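Long-range contacts in flavoenzyme PA4991 (Pseudomonas aeruginosa PAO1, PDB 5EZ7), which binds one FAD per subunit and probably acts as an FAD-dependent oxidoreductase whose physiological substrate is unknown: residues Met2-Ile10 / Arg367-Leu377; Lys235-Ala244 / Thr256-Asp264. All coordinates share one frame; numbering follows the deposited sequence.

Interaction 1. Residues Met2-Ile10 / Arg367-Leu377; sequences MPQALSTDI and RPSEHAALPQL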
ATOM      1  N   MET A   2      -1.157  33.570 -13.397  1.00 82.56           N
ATOM      2  CA  MET A   2      -0.530  33.195 -12.078  1.00 81.31           C
ATOM      3  C   MET A   2      -1.552  32.567 -11.121  1.00 75.00           C
ATOM      4  O   MET A   2      -2.480  33.261 -10.680  1.00 75.25           O
ATOM      5  CB  MET A   2       0.105  34.417 -11.382  1.00 86.70           C
ATOM      6  CG  MET A   2       0.664  34.125  -9.977  1.00 88.17           C
ATOM      7  SD  MET A   2       1.609  35.472  -9.196  1.00 96.52           S
ATOM      8  CE  MET A   2       0.437  36.841  -9.223  1.00 96.07           C
ATOM      9  N   PRO A   3      -1.371  31.269 -10.771  1.00 67.88           N
ATOM     10  CA  PRO A   3      -2.192  30.682  -9.691  1.00 62.88           C
ATOM     11  C   PRO A   3      -1.777  31.193  -8.310  1.00 58.25           C
ATOM     12  O   PRO A   3      -0.641  31.597  -8.117  1.00 55.94           O
ATOM     13  CB  PRO A   3      -1.950  29.173  -9.818  1.00 60.33           C
ATOM     14  CG  PRO A   3      -1.141  28.973 -11.046  1.00 62.26           C
ATOM     15  CD  PRO A   3      -0.461  30.269 -11.361  1.00 65.29           C
ATOM     16  N   GLN A   4      -2.713  31.159  -7.371  1.00 56.59           N
ATOM     17  CA  GLN A   4      -2.526  31.708  -6.012  1.00 54.61           C
ATOM     18  C   GLN A   4      -1.418  30.953  -5.272  1.00 51.01           C
ATOM     19  O   GLN A   4      -1.475  29.708  -5.145  1.00 49.70           O
ATOM     20  CB  GLN A   4      -3.844  31.599  -5.242  1.00 54.60           C
ATOM     21  CG  GLN A   4      -3.906  32.310  -3.896  1.00 56.03           C
ATOM     22  CD  GLN A   4      -5.270  32.112  -3.215  1.00 57.59           C
ATOM     23  OE1 GLN A   4      -6.327  32.178  -3.854  1.00 59.14           O
ATOM     24  NE2 GLN A   4      -5.246  31.836  -1.922  1.00 57.77           N
ATOM     25  N   ALA A   5      -0.406  31.673  -4.809  1.00 47.72           N
ATOM     26  CA  ALA A   5       0.706  31.007  -4.132  1.00 45.75           C
ATOM     27  C   ALA A   5       0.259  30.372  -2.814  1.00 43.24           C
ATOM     28  O   ALA A   5      -0.655  30.871  -2.169  1.00 44.49           O
ATOM     29  CB  ALA A   5       1.837  31.982  -3.884  1.00 46.43           C
ATOM     30  N   LEU A   6       0.890  29.271  -2.426  1.00 40.43           N
ATOM     31  CA  LEU A   6       0.528  28.587  -1.197  1.00 39.21           C
ATOM     32  C   LEU A   6       1.699  28.496  -0.244  1.00 38.42           C
ATOM     33  O   LEU A   6       2.846  28.570  -0.646  1.00 37.84           O
ATOM     34  CB  LEU A   6       0.033  27.171  -1.466  1.00 38.32           C
ATOM     35  CG  LEU A   6      -1.113  26.931  -2.465  1.00 39.12           C
ATOM     36  CD1 LEU A   6      -1.551  25.468  -2.402  1.00 38.05           C
ATOM     37  CD2 LEU A   6      -2.310  27.837  -2.225  1.00 41.15           C
ATOM     38  N   SER A   7       1.364  28.265   1.017  1.00 38.44           N
ATOM     39  CA  SER A   7       2.309  28.196   2.112  1.00 38.90           C
ATOM     40  C   SER A   7       1.776  27.124   3.080  1.00 36.83           C
ATOM     41  O   SER A   7       0.602  27.177   3.435  1.00 37.21           O
ATOM     42  CB  SER A   7       2.358  29.598   2.736  1.00 41.48           C
ATOM     43  OG  SER A   7       2.951  29.629   3.996  1.00 43.21           O
ATOM     44  N   THR A   8       2.588  26.122   3.423  1.00 33.64           N
ATOM     45  CA  THR A   8       2.266  25.152   4.480  1.00 32.49           C
ATOM     46  C   THR A   8       3.520  24.768   5.249  1.00 30.98           C
ATOM     47  O   THR A   8       4.595  25.332   5.024  1.00 30.81           O
ATOM     48  CB  THR A   8       1.625  23.804   3.961  1.00 32.91           C
ATOM     49  OG1 THR A   8       2.366  23.292   2.829  1.00 33.12           O
ATOM     50  CG2 THR A   8       0.141  23.984   3.699  1.00 34.58           C
ATOM     51  N   ASP A   9       3.361  23.783   6.141  1.00 29.36           N
ATOM     52  CA  ASP A   9       4.456  23.208   6.866  1.00 28.58           C
ATOM     53  C   ASP A   9       5.114  22.090   6.096  1.00 26.92           C
ATOM     54  O   ASP A   9       6.310  22.160   5.903  1.00 25.73           O
ATOM     55  CB  ASP A   9       3.995  22.739   8.250  1.00 28.81           C
ATOM     56  CG  ASP A   9       3.415  23.901   9.105  1.00 30.15           C
ATOM     57  OD1 ASP A   9       3.995  25.030   9.113  1.00 29.25           O
ATOM     58  OD2 ASP A   9       2.363  23.663   9.736  1.00 30.60           O
ATOM     59  N   ILE A  10       4.360  21.038   5.747  1.00 26.85           N
ATOM     60  CA  ILE A  10       4.917  19.875   5.017  1.00 26.53           C
ATOM     61  C   ILE A  10       4.153  19.677   3.724  1.00 25.78           C
ATOM     62  O   ILE A  10       2.918  19.667   3.713  1.00 26.65           O
ATOM     63  CB  ILE A  10       5.023  18.589   5.890  1.00 27.21           C
ATOM     64  CG1 ILE A  10       6.062  18.805   7.006  1.00 28.39           C
ATOM     65  CG2 ILE A  10       5.589  17.417   5.100  1.00 26.64           C
ATOM     66  CD1 ILE A  10       5.404  19.227   8.253  1.00 29.68           C
ATOM     67  N   ARG A 367       8.163  22.845  13.852  1.00 37.60           N
ATOM     68  CA  ARG A 367       6.816  22.947  14.441  1.00 39.42           C
ATOM     69  C   ARG A 367       5.801  23.579  13.513  1.00 38.84           C
ATOM     70  O   ARG A 367       6.167  24.269  12.578  1.00 39.00           O
ATOM     71  CB  ARG A 367       6.826  23.788  15.712  1.00 42.29           C
ATOM     72  CG  ARG A 367       7.839  23.362  16.758  1.00 46.39           C
ATOM     73  CD  ARG A 367       7.528  22.033  17.447  1.00 49.32           C
ATOM     74  NE  ARG A 367       8.782  21.412  17.904  1.00 53.76           N
ATOM     75  CZ  ARG A 367       8.956  20.122  18.248  1.00 57.69           C
ATOM     76  NH1 ARG A 367      10.164  19.698  18.628  1.00 60.22           N
ATOM     77  NH2 ARG A 367       7.950  19.248  18.246  1.00 57.85           N
ATOM     78  N   PRO A 368       4.498  23.371  13.785  1.00 40.30           N
ATOM     79  CA  PRO A 368       3.505  24.036  12.940  1.00 41.08           C
ATOM     80  C   PRO A 368       3.650  25.533  13.021  1.00 42.60           C
ATOM     81  O   PRO A 368       3.809  26.042  14.105  1.00 44.74           O
ATOM     82  CB  PRO A 368       2.165  23.592  13.556  1.00 41.21           C
ATOM     83  CG  PRO A 368       2.458  22.254  14.148  1.00 40.25           C
ATOM     84  CD  PRO A 368       3.856  22.399  14.697  1.00 40.90           C
ATOM     85  N   SER A 369       3.640  26.206  11.883  1.00 42.99           N
ATOM     86  CA  SER A 369       3.682  27.652  11.830  1.00 44.87           C
ATOM     87  C   SER A 369       2.264  28.193  11.552  1.00 45.88           C
ATOM     88  O   SER A 369       1.307  27.485  11.742  1.00 44.23           O
ATOM     89  CB  SER A 369       4.649  28.099  10.748  1.00 44.37           C
ATOM     90  OG  SER A 369       4.627  29.507  10.696  1.00 46.33           O
ATOM     91  N   GLU A 370       2.144  29.454  11.140  1.00 48.12           N
ATOM     92  CA  GLU A 370       0.850  30.031  10.791  1.00 50.01           C
ATOM     93  C   GLU A 370       0.798  30.284   9.277  1.00 45.72           C
ATOM     94  O   GLU A 370       1.739  30.817   8.697  1.00 45.02           O
ATOM     95  CB  GLU A 370       0.593  31.307  11.621  1.00 56.31           C
ATOM     96  CG  GLU A 370      -0.881  31.529  12.010  1.00 62.97           C
ATOM     97  CD  GLU A 370      -1.470  30.438  12.943  1.00 67.16           C
ATOM     98  OE1 GLU A 370      -2.332  29.614  12.493  1.00 68.06           O
ATOM     99  OE2 GLU A 370      -1.070  30.398  14.138  1.00 71.19           O
ATOM    100  N   HIS A 371      -0.282  29.835   8.643  1.00 42.80           N
ATOM    101  CA  HIS A 371      -0.488  29.958   7.202  1.00 41.08           C
ATOM    102  C   HIS A 371      -1.928  30.305   6.899  1.00 42.72           C
ATOM    103  O   HIS A 371      -2.856  29.863   7.594  1.00 41.02           O
ATOM    104  CB  HIS A 371      -0.224  28.644   6.483  1.00 39.10           C
ATOM    105  CG  HIS A 371       1.103  28.061   6.790  1.00 37.29           C
ATOM    106  ND1 HIS A 371       2.269  28.524   6.215  1.00 36.07           N
ATOM    107  CD2 HIS A 371       1.461  27.089   7.654  1.00 36.34           C
ATOM    108  CE1 HIS A 371       3.290  27.868   6.714  1.00 35.15           C
ATOM    109  NE2 HIS A 371       2.825  26.981   7.579  1.00 36.45           N
ATOM    110  N   ALA A 372      -2.097  31.074   5.821  1.00 44.88           N
ATOM    111  CA  ALA A 372      -3.412  31.390   5.248  1.00 46.34           C
ATOM    112  C   ALA A 372      -4.093  30.103   4.973  1.00 45.66           C
ATOM    113  O   ALA A 372      -3.433  29.129   4.626  1.00 44.89           O
ATOM    114  CB  ALA A 372      -3.246  32.141   3.929  1.00 47.07           C
ATOM    115  N   ALA A 373      -5.410  30.096   5.104  1.00 47.60           N
ATOM    116  CA  ALA A 373      -6.218  28.939   4.700  1.00 46.61           C
ATOM    117  C   ALA A 373      -5.988  28.596   3.220  1.00 45.74           C
ATOM    118  O   ALA A 373      -5.718  29.468   2.389  1.00 45.30           O
ATOM    119  CB  ALA A 373      -7.691  29.213   4.962  1.00 47.71           C
ATOM    120  N   LEU A 374      -6.056  27.317   2.897  1.00 45.03           N
ATOM    121  CA  LEU A 374      -5.913  26.910   1.499  1.00 45.48           C
ATOM    122  C   LEU A 374      -7.155  27.358   0.730  1.00 46.90           C
ATOM    123  O   LEU A 374      -8.248  27.303   1.287  1.00 45.60           O
ATOM    124  CB  LEU A 374      -5.751  25.392   1.400  1.00 43.65           C
ATOM    125  CG  LEU A 374      -4.445  24.889   2.060  1.00 43.02           C
ATOM    126  CD1 LEU A 374      -4.442  23.387   2.304  1.00 41.46           C
ATOM    127  CD2 LEU A 374      -3.215  25.311   1.262  1.00 43.16           C
ATOM    128  N   PRO A 375      -6.991  27.800  -0.539  1.00 49.77           N
ATOM    129  CA  PRO A 375      -8.187  28.059  -1.376  1.00 52.69           C
ATOM    130  C   PRO A 375      -8.796  26.733  -1.826  1.00 52.67           C
ATOM    131  O   PRO A 375      -8.399  25.681  -1.347  1.00 50.46           O
ATOM    132  CB  PRO A 375      -7.610  28.827  -2.585  1.00 53.02           C
ATOM    133  CG  PRO A 375      -6.227  28.269  -2.731  1.00 51.43           C
ATOM    134  CD  PRO A 375      -5.742  28.043  -1.303  1.00 50.19           C
ATOM    135  N   GLN A 376      -9.759  26.793  -2.730  1.00 56.68           N
ATOM    136  CA  GLN A 376     -10.221  25.601  -3.428  1.00 58.65           C
ATOM    137  C   GLN A 376      -9.129  25.175  -4.390  1.00 55.07           C
ATOM    138  O   GLN A 376      -8.493  26.006  -5.059  1.00 56.82           O
ATOM    139  CB  GLN A 376     -11.518  25.845  -4.210  1.00 64.51           C
ATOM    140  CG  GLN A 376     -12.749  26.267  -3.384  1.00 69.70           C
ATOM    141  CD  GLN A 376     -13.428  25.118  -2.645  1.00 70.04           C
ATOM    142  OE1 GLN A 376     -14.582  24.761  -2.932  1.00 69.88           O
ATOM    143  NE2 GLN A 376     -12.718  24.548  -1.669  1.00 69.25           N
ATOM    144  N   LEU A 377      -8.904  23.874  -4.431  1.00 50.88           N
ATOM    145  CA  LEU A 377      -7.847  23.277  -5.238  1.00 48.61           C
ATOM    146  C   LEU A 377      -8.424  22.156  -6.076  1.00 45.27           C
ATOM    147  O   LEU A 377      -9.357  21.521  -5.630  1.00 42.94           O
ATOM    148  CB  LEU A 377      -6.752  22.732  -4.316  1.00 46.96           C
ATOM    149  CG  LEU A 377      -6.041  23.811  -3.479  1.00 47.48           C
ATOM    150  CD1 LEU A 377      -5.104  23.174  -2.467  1.00 47.81           C
ATOM    151  CD2 LEU A 377      -5.257  24.806  -4.325  1.00 47.93           C
TER

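Interaction 2. Residues Lys235-Ala244 / Thr256-Asp264; sequences KAATLKPLYA and TVTTHPTRD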
ATOM      1  N   LYS A 235     -12.359 -14.574 -11.297  1.00 28.06           N
ATOM      2  CA  LYS A 235     -13.687 -14.100 -10.954  1.00 29.14           C
ATOM      3  C   LYS A 235     -14.796 -15.158 -11.226  1.00 29.09           C
ATOM      4  O   LYS A 235     -14.924 -15.662 -12.308  1.00 29.11           O
ATOM      5  CB  LYS A 235     -13.972 -12.825 -11.741  1.00 30.25           C
ATOM      6  CG  LYS A 235     -15.347 -12.250 -11.415  1.00 32.41           C
ATOM      7  CD  LYS A 235     -15.526 -10.798 -11.883  1.00 33.76           C
ATOM      8  CE  LYS A 235     -16.970 -10.390 -11.560  1.00 36.23           C
ATOM      9  NZ  LYS A 235     -17.390  -9.096 -12.136  1.00 37.49           N
ATOM     10  N   ALA A 236     -15.599 -15.459 -10.229  1.00 29.77           N
ATOM     11  CA  ALA A 236     -16.682 -16.394 -10.369  1.00 31.30           C
ATOM     12  C   ALA A 236     -17.711 -16.201  -9.280  1.00 32.91           C
ATOM     13  O   ALA A 236     -17.446 -15.654  -8.239  1.00 35.07           O
ATOM     14  CB  ALA A 236     -16.126 -17.798 -10.306  1.00 31.29           C
ATOM     15  N   ALA A 237     -18.901 -16.653  -9.545  1.00 35.03           N
ATOM     16  CA  ALA A 237     -19.962 -16.744  -8.564  1.00 37.11           C
ATOM     17  C   ALA A 237     -19.701 -17.792  -7.465  1.00 37.62           C
ATOM     18  O   ALA A 237     -20.252 -17.692  -6.375  1.00 38.87           O
ATOM     19  CB  ALA A 237     -21.271 -17.126  -9.301  1.00 38.67           C
ATOM     20  N   THR A 238     -18.926 -18.823  -7.773  1.00 37.27           N
ATOM     21  CA  THR A 238     -18.794 -20.006  -6.897  1.00 38.51           C
ATOM     22  C   THR A 238     -17.703 -19.854  -5.817  1.00 37.45           C
ATOM     23  O   THR A 238     -17.524 -20.736  -4.973  1.00 37.93           O
ATOM     24  CB  THR A 238     -18.494 -21.303  -7.736  1.00 38.51           C
ATOM     25  OG1 THR A 238     -17.308 -21.100  -8.526  1.00 37.77           O
ATOM     26  CG2 THR A 238     -19.643 -21.643  -8.653  1.00 39.04           C
ATOM     27  N   LEU A 239     -16.967 -18.756  -5.847  1.00 36.12           N
ATOM     28  CA  LEU A 239     -15.853 -18.608  -4.935  1.00 36.39           C
ATOM     29  C   LEU A 239     -16.363 -18.438  -3.497  1.00 37.40           C
ATOM     30  O   LEU A 239     -17.460 -17.984  -3.290  1.00 38.20           O
ATOM     31  CB  LEU A 239     -14.947 -17.454  -5.329  1.00 34.59           C
ATOM     32  CG  LEU A 239     -14.489 -17.473  -6.771  1.00 34.54           C
ATOM     33  CD1 LEU A 239     -13.599 -16.249  -6.992  1.00 34.41           C
ATOM     34  CD2 LEU A 239     -13.773 -18.751  -7.161  1.00 33.87           C
ATOM     35  N   LYS A 240     -15.590 -18.929  -2.538  1.00 38.66           N
ATOM     36  CA  LYS A 240     -15.874 -18.771  -1.133  1.00 39.84           C
ATOM     37  C   LYS A 240     -14.700 -17.988  -0.540  1.00 37.65           C
ATOM     38  O   LYS A 240     -13.552 -18.123  -1.011  1.00 35.60           O
ATOM     39  CB  LYS A 240     -16.054 -20.122  -0.458  1.00 42.71           C
ATOM     40  CG  LYS A 240     -17.213 -20.918  -1.045  1.00 45.79           C
ATOM     41  CD  LYS A 240     -17.744 -21.964  -0.074  1.00 49.34           C
ATOM     42  CE  LYS A 240     -18.890 -22.806  -0.636  1.00 51.31           C
ATOM     43  NZ  LYS A 240     -18.404 -24.007  -1.402  1.00 52.31           N
ATOM     44  N   PRO A 241     -14.990 -17.141   0.465  1.00 36.61           N
ATOM     45  CA  PRO A 241     -13.925 -16.296   1.022  1.00 34.68           C
ATOM     46  C   PRO A 241     -12.716 -17.112   1.585  1.00 33.90           C
ATOM     47  O   PRO A 241     -12.883 -18.167   2.209  1.00 34.91           O
ATOM     48  CB  PRO A 241     -14.609 -15.492   2.117  1.00 35.56           C
ATOM     49  CG  PRO A 241     -16.069 -15.752   1.994  1.00 37.15           C
ATOM     50  CD  PRO A 241     -16.301 -16.941   1.122  1.00 37.33           C
ATOM     51  N   LEU A 242     -11.531 -16.578   1.324  1.00 31.15           N
ATOM     52  CA  LEU A 242     -10.289 -17.148   1.672  1.00 30.87           C
ATOM     53  C   LEU A 242      -9.188 -16.071   1.710  1.00 30.23           C
ATOM     54  O   LEU A 242      -9.040 -15.229   0.756  1.00 28.44           O
ATOM     55  CB  LEU A 242      -9.930 -18.148   0.610  1.00 31.29           C
ATOM     56  CG  LEU A 242      -8.606 -18.879   0.758  1.00 31.38           C
ATOM     57  CD1 LEU A 242      -8.465 -19.578   2.130  1.00 32.89           C
ATOM     58  CD2 LEU A 242      -8.544 -19.840  -0.400  1.00 31.27           C
ATOM     59  N   TYR A 243      -8.410 -16.106   2.792  1.00 30.31           N
ATOM     60  CA  TYR A 243      -7.278 -15.181   2.996  1.00 29.87           C
ATOM     61  C   TYR A 243      -6.138 -16.014   3.585  1.00 31.62           C
ATOM     62  O   TYR A 243      -6.178 -16.337   4.769  1.00 32.85           O
ATOM     63  CB  TYR A 243      -7.687 -14.033   3.932  1.00 29.19           C
ATOM     64  CG  TYR A 243      -8.915 -13.311   3.424  1.00 28.37           C
ATOM     65  CD1 TYR A 243     -10.206 -13.776   3.695  1.00 28.98           C
ATOM     66  CD2 TYR A 243      -8.787 -12.192   2.623  1.00 26.50           C
ATOM     67  CE1 TYR A 243     -11.317 -13.110   3.189  1.00 28.68           C
ATOM     68  CE2 TYR A 243      -9.887 -11.539   2.115  1.00 25.85           C
ATOM     69  CZ  TYR A 243     -11.141 -11.996   2.388  1.00 27.19           C
ATOM     70  OH  TYR A 243     -12.202 -11.313   1.835  1.00 27.22           O
ATOM     71  N   ALA A 244      -5.153 -16.405   2.772  1.00 32.08           N
ATOM     72  CA  ALA A 244      -4.198 -17.391   3.231  1.00 34.11           C
ATOM     73  C   ALA A 244      -2.890 -17.440   2.456  1.00 34.41           C
ATOM     74  O   ALA A 244      -2.865 -17.183   1.268  1.00 34.56           O
ATOM     75  CB  ALA A 244      -4.858 -18.770   3.230  1.00 35.62           C
ATOM     76  N   THR A 256      -0.473 -16.943  -2.369  1.00 34.92           N
ATOM     77  CA  THR A 256      -1.128 -16.103  -1.347  1.00 33.01           C
ATOM     78  C   THR A 256      -2.523 -15.731  -1.934  1.00 30.44           C
ATOM     79  O   THR A 256      -2.600 -15.097  -2.984  1.00 27.06           O
ATOM     80  CB  THR A 256      -0.240 -14.845  -0.962  1.00 31.98           C
ATOM     81  OG1 THR A 256       0.903 -15.263  -0.205  1.00 33.20           O
ATOM     82  CG2 THR A 256      -0.967 -13.836  -0.091  1.00 31.65           C
ATOM     83  N   VAL A 257      -3.599 -16.168  -1.274  1.00 29.80           N
ATOM     84  CA  VAL A 257      -4.949 -15.851  -1.721  1.00 29.26           C
ATOM     85  C   VAL A 257      -5.597 -14.784  -0.847  1.00 27.98           C
ATOM     86  O   VAL A 257      -5.636 -14.912   0.363  1.00 27.68           O
ATOM     87  CB  VAL A 257      -5.892 -17.072  -1.710  1.00 30.57           C
ATOM     88  CG1 VAL A 257      -7.247 -16.732  -2.343  1.00 30.14           C
ATOM     89  CG2 VAL A 257      -5.278 -18.233  -2.463  1.00 31.64           C
ATOM     90  N   THR A 258      -6.153 -13.770  -1.493  1.00 26.78           N
ATOM     91  CA  THR A 258      -7.129 -12.872  -0.861  1.00 26.88           C
ATOM     92  C   THR A 258      -8.408 -12.827  -1.697  1.00 26.28           C
ATOM     93  O   THR A 258      -8.368 -12.997  -2.918  1.00 25.80           O
ATOM     94  CB  THR A 258      -6.515 -11.474  -0.671  1.00 26.95           C
ATOM     95  OG1 THR A 258      -5.881 -11.031  -1.898  1.00 25.92           O
ATOM     96  CG2 THR A 258      -5.448 -11.555   0.422  1.00 27.37           C
ATOM     97  N   THR A 259      -9.554 -12.680  -1.037  1.00 26.83           N
ATOM     98  CA  THR A 259     -10.863 -12.609  -1.718  1.00 26.89           C
ATOM     99  C   THR A 259     -11.416 -11.176  -1.707  1.00 26.49           C
ATOM    100  O   THR A 259     -11.474 -10.545  -0.660  1.00 26.45           O
ATOM    101  CB  THR A 259     -11.879 -13.575  -1.084  1.00 27.72           C
ATOM    102  OG1 THR A 259     -11.325 -14.880  -1.145  1.00 28.22           O
ATOM    103  CG2 THR A 259     -13.258 -13.560  -1.851  1.00 28.03           C
ATOM    104  N   HIS A 260     -11.868 -10.714  -2.872  1.00 26.69           N
ATOM    105  CA  HIS A 260     -12.370  -9.356  -3.059  1.00 27.33           C
ATOM    106  C   HIS A 260     -13.795  -9.327  -3.674  1.00 29.18           C
ATOM    107  O   HIS A 260     -13.956  -9.636  -4.837  1.00 28.56           O
ATOM    108  CB  HIS A 260     -11.361  -8.581  -3.893  1.00 26.06           C
ATOM    109  CG  HIS A 260      -9.958  -8.679  -3.350  1.00 26.34           C
ATOM    110  ND1 HIS A 260      -9.425  -7.760  -2.461  1.00 25.76           N
ATOM    111  CD2 HIS A 260      -9.003  -9.622  -3.526  1.00 25.98           C
ATOM    112  CE1 HIS A 260      -8.205  -8.129  -2.123  1.00 25.69           C
ATOM    113  NE2 HIS A 260      -7.922  -9.256  -2.750  1.00 26.50           N
ATOM    114  N   PRO A 261     -14.829  -8.956  -2.881  1.00 32.78           N
ATOM    115  CA  PRO A 261     -16.189  -8.775  -3.411  1.00 36.26           C
ATOM    116  C   PRO A 261     -16.262  -7.769  -4.554  1.00 36.89           C
ATOM    117  O   PRO A 261     -15.537  -6.808  -4.544  1.00 34.89           O
ATOM    118  CB  PRO A 261     -16.968  -8.231  -2.207  1.00 37.59           C
ATOM    119  CG  PRO A 261     -16.207  -8.713  -1.020  1.00 37.34           C
ATOM    120  CD  PRO A 261     -14.781  -8.608  -1.446  1.00 35.02           C
ATOM    121  N   THR A 262     -17.119  -8.013  -5.533  1.00 39.51           N
ATOM    122  CA  THR A 262     -17.276  -7.073  -6.620  1.00 41.37           C
ATOM    123  C   THR A 262     -18.637  -6.451  -6.558  1.00 44.78           C
ATOM    124  O   THR A 262     -19.538  -6.986  -5.919  1.00 45.25           O
ATOM    125  CB  THR A 262     -16.998  -7.701  -8.002  1.00 41.30           C
ATOM    126  OG1 THR A 262     -17.772  -8.898  -8.209  1.00 43.57           O
ATOM    127  CG2 THR A 262     -15.559  -8.035  -8.105  1.00 40.51           C
ATOM    128  N   ARG A 263     -18.777  -5.296  -7.203  1.00 49.37           N
ATOM    129  CA  ARG A 263     -20.074  -4.552  -7.207  1.00 53.30           C
ATOM    130  C   ARG A 263     -21.261  -5.333  -7.713  1.00 51.12           C
ATOM    131  O   ARG A 263     -22.347  -5.107  -7.249  1.00 53.66           O
ATOM    132  CB  ARG A 263     -19.985  -3.239  -7.994  1.00 57.39           C
ATOM    133  CG  ARG A 263     -19.485  -2.076  -7.150  1.00 60.44           C
ATOM    134  CD  ARG A 263     -19.354  -0.792  -7.950  1.00 64.01           C
ATOM    135  NE  ARG A 263     -17.969  -0.295  -7.867  1.00 66.70           N
ATOM    136  CZ  ARG A 263     -17.034  -0.379  -8.824  1.00 69.67           C
ATOM    137  NH1 ARG A 263     -17.297  -0.934 -10.016  1.00 70.38           N
ATOM    138  NH2 ARG A 263     -15.804   0.126  -8.596  1.00 70.93           N
ATOM    139  N   ASP A 264     -21.053  -6.237  -8.657  1.00 49.71           N
ATOM    140  CA  ASP A 264     -22.124  -7.094  -9.184  1.00 50.39           C
ATOM    141  C   ASP A 264     -22.420  -8.373  -8.363  1.00 50.11           C
ATOM    142  O   ASP A 264     -23.137  -9.244  -8.854  1.00 51.33           O
ATOM    143  CB  ASP A 264     -21.790  -7.510 -10.614  1.00 51.86           C
ATOM    144  CG  ASP A 264     -20.539  -8.402 -10.693  1.00 53.59           C
ATOM    145  OD1 ASP A 264     -20.137  -9.075  -9.701  1.00 54.97           O
ATOM    146  OD2 ASP A 264     -19.917  -8.413 -11.763  1.00 54.42           O
TER

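Interaction 1. Residues Met2-Ile10 / Arg367-Leu377
Ser7 and His371 approach to 6.1 Å between their CA atoms, and Asp9 and Pro368 to 6.2 Å, as Arg367-Leu377, an irregular stretch after helix 350-364, runs antiparallel to Met2-Ile10. No main-chain to main-chain hydrogen bond joins the two; strand 6-7 pairs instead with strand 195-198. Side chains carry most of the link, above all His371, whose imidazole lies over Thr8 CA and is gripped at both nitrogens. Ser7 OG, turned anti to the backbone nitrogen (chi1 165°), meets His371 ND1 at 2.6 Å. At the other nitrogen, His371 NE2 donates to Asp9 OD1 over 2.7 Å, in the ring plane but from well above the carboxylate plane, which stands 65° from the ring. Ser369 N reaches Asp9 OD1 from the opposite face of that plane (3.0 Å). Leu6 CD2 rests on Pro375 CD at 3.6 Å, while Leu6 CD1 meets Leu374 CD2 at 4.0 Å; the amide end of Gln4 lies against the Pro375 ring. Gln200 NE2 donates to Asp9 OD1, and Ala32 N to OD2. These donors would probably favour an ionised Asp9, which would stabilise a proton on His371 NE2, while the bonds at both nitrogens fix the rotation of the ring.

Interaction 2. Residues Lys235-Ala244 / Thr256-Asp264
An antiparallel strand pair in the large mixed sheet forms one end of this contact: strand 255-261 lies between strands 244-246 and 267-272, and the side chain of Thr256, near its start, comes within about 6 Å of the FAD. Ala244 and Val257 are a hydrogen-bonded pair, with Ala244 N to Val257 O at 2.9 Å and Val257 N to Ala244 O at 2.8 Å. Before Ala244 the ladder with 256-264 stops, and side chains take over. Thr259 OG1, anti to its carbonyl carbon (chi1 -57°), donates to Leu242 O over 3.0 Å, tilted from the carbonyl plane. The Tyr243 ring passes obliquely along Thr258 and Thr259 until its OH makes a weak hydrogen bond to Thr259 O (2.7 Å). Leu242 crosses Val257 at about a right angle, CD2 against CG1 at 3.9 Å. Thr258 OG1 bonds to Gln50, an FAD-binding residue, and shares a hydrogen bond with His260 NE2. Gln50 also binds Thr256 O, consistent with a second-shell role for this strand at the flavin site. At the far end, the extended chain of Lys235, from strand 224-236, reaches toward the turn after strand 255-261, meeting Asp264 from the opposite direction. Thr262 OG1 and Gln266 N both donate to Asp264 OD1, helping to fix the rotation of the carboxylate, whose other oxygen, OD2, receives Lys235 NZ on its syn side in a salt bridge of 2.6 Å, only 16° out of plane.

Interactions 1 and 2 lie on opposite sides of the chain's centre, their own centres 44 Å apart and their nearest atoms about 23 Å apart. Interaction 1 brings together parts of the chain 357 residues apart; both segments of interaction 2 fall within that interval, only 12 residues from each other. Strand 6-7 edges a small four-stranded sheet beside the six-stranded FAD-binding sheet, whereas interaction 2 lies on strands of the eight-stranded sheet and the loops joined to them. The FAD lies between, about 14 Å from the side chain of Leu377 and about 6 Å from that of Thr256. Interaction 1 thus ties the N-terminus to a late loop beside the nucleotide-binding part, while interaction 2 belongs to the sheet approaching the cofactor.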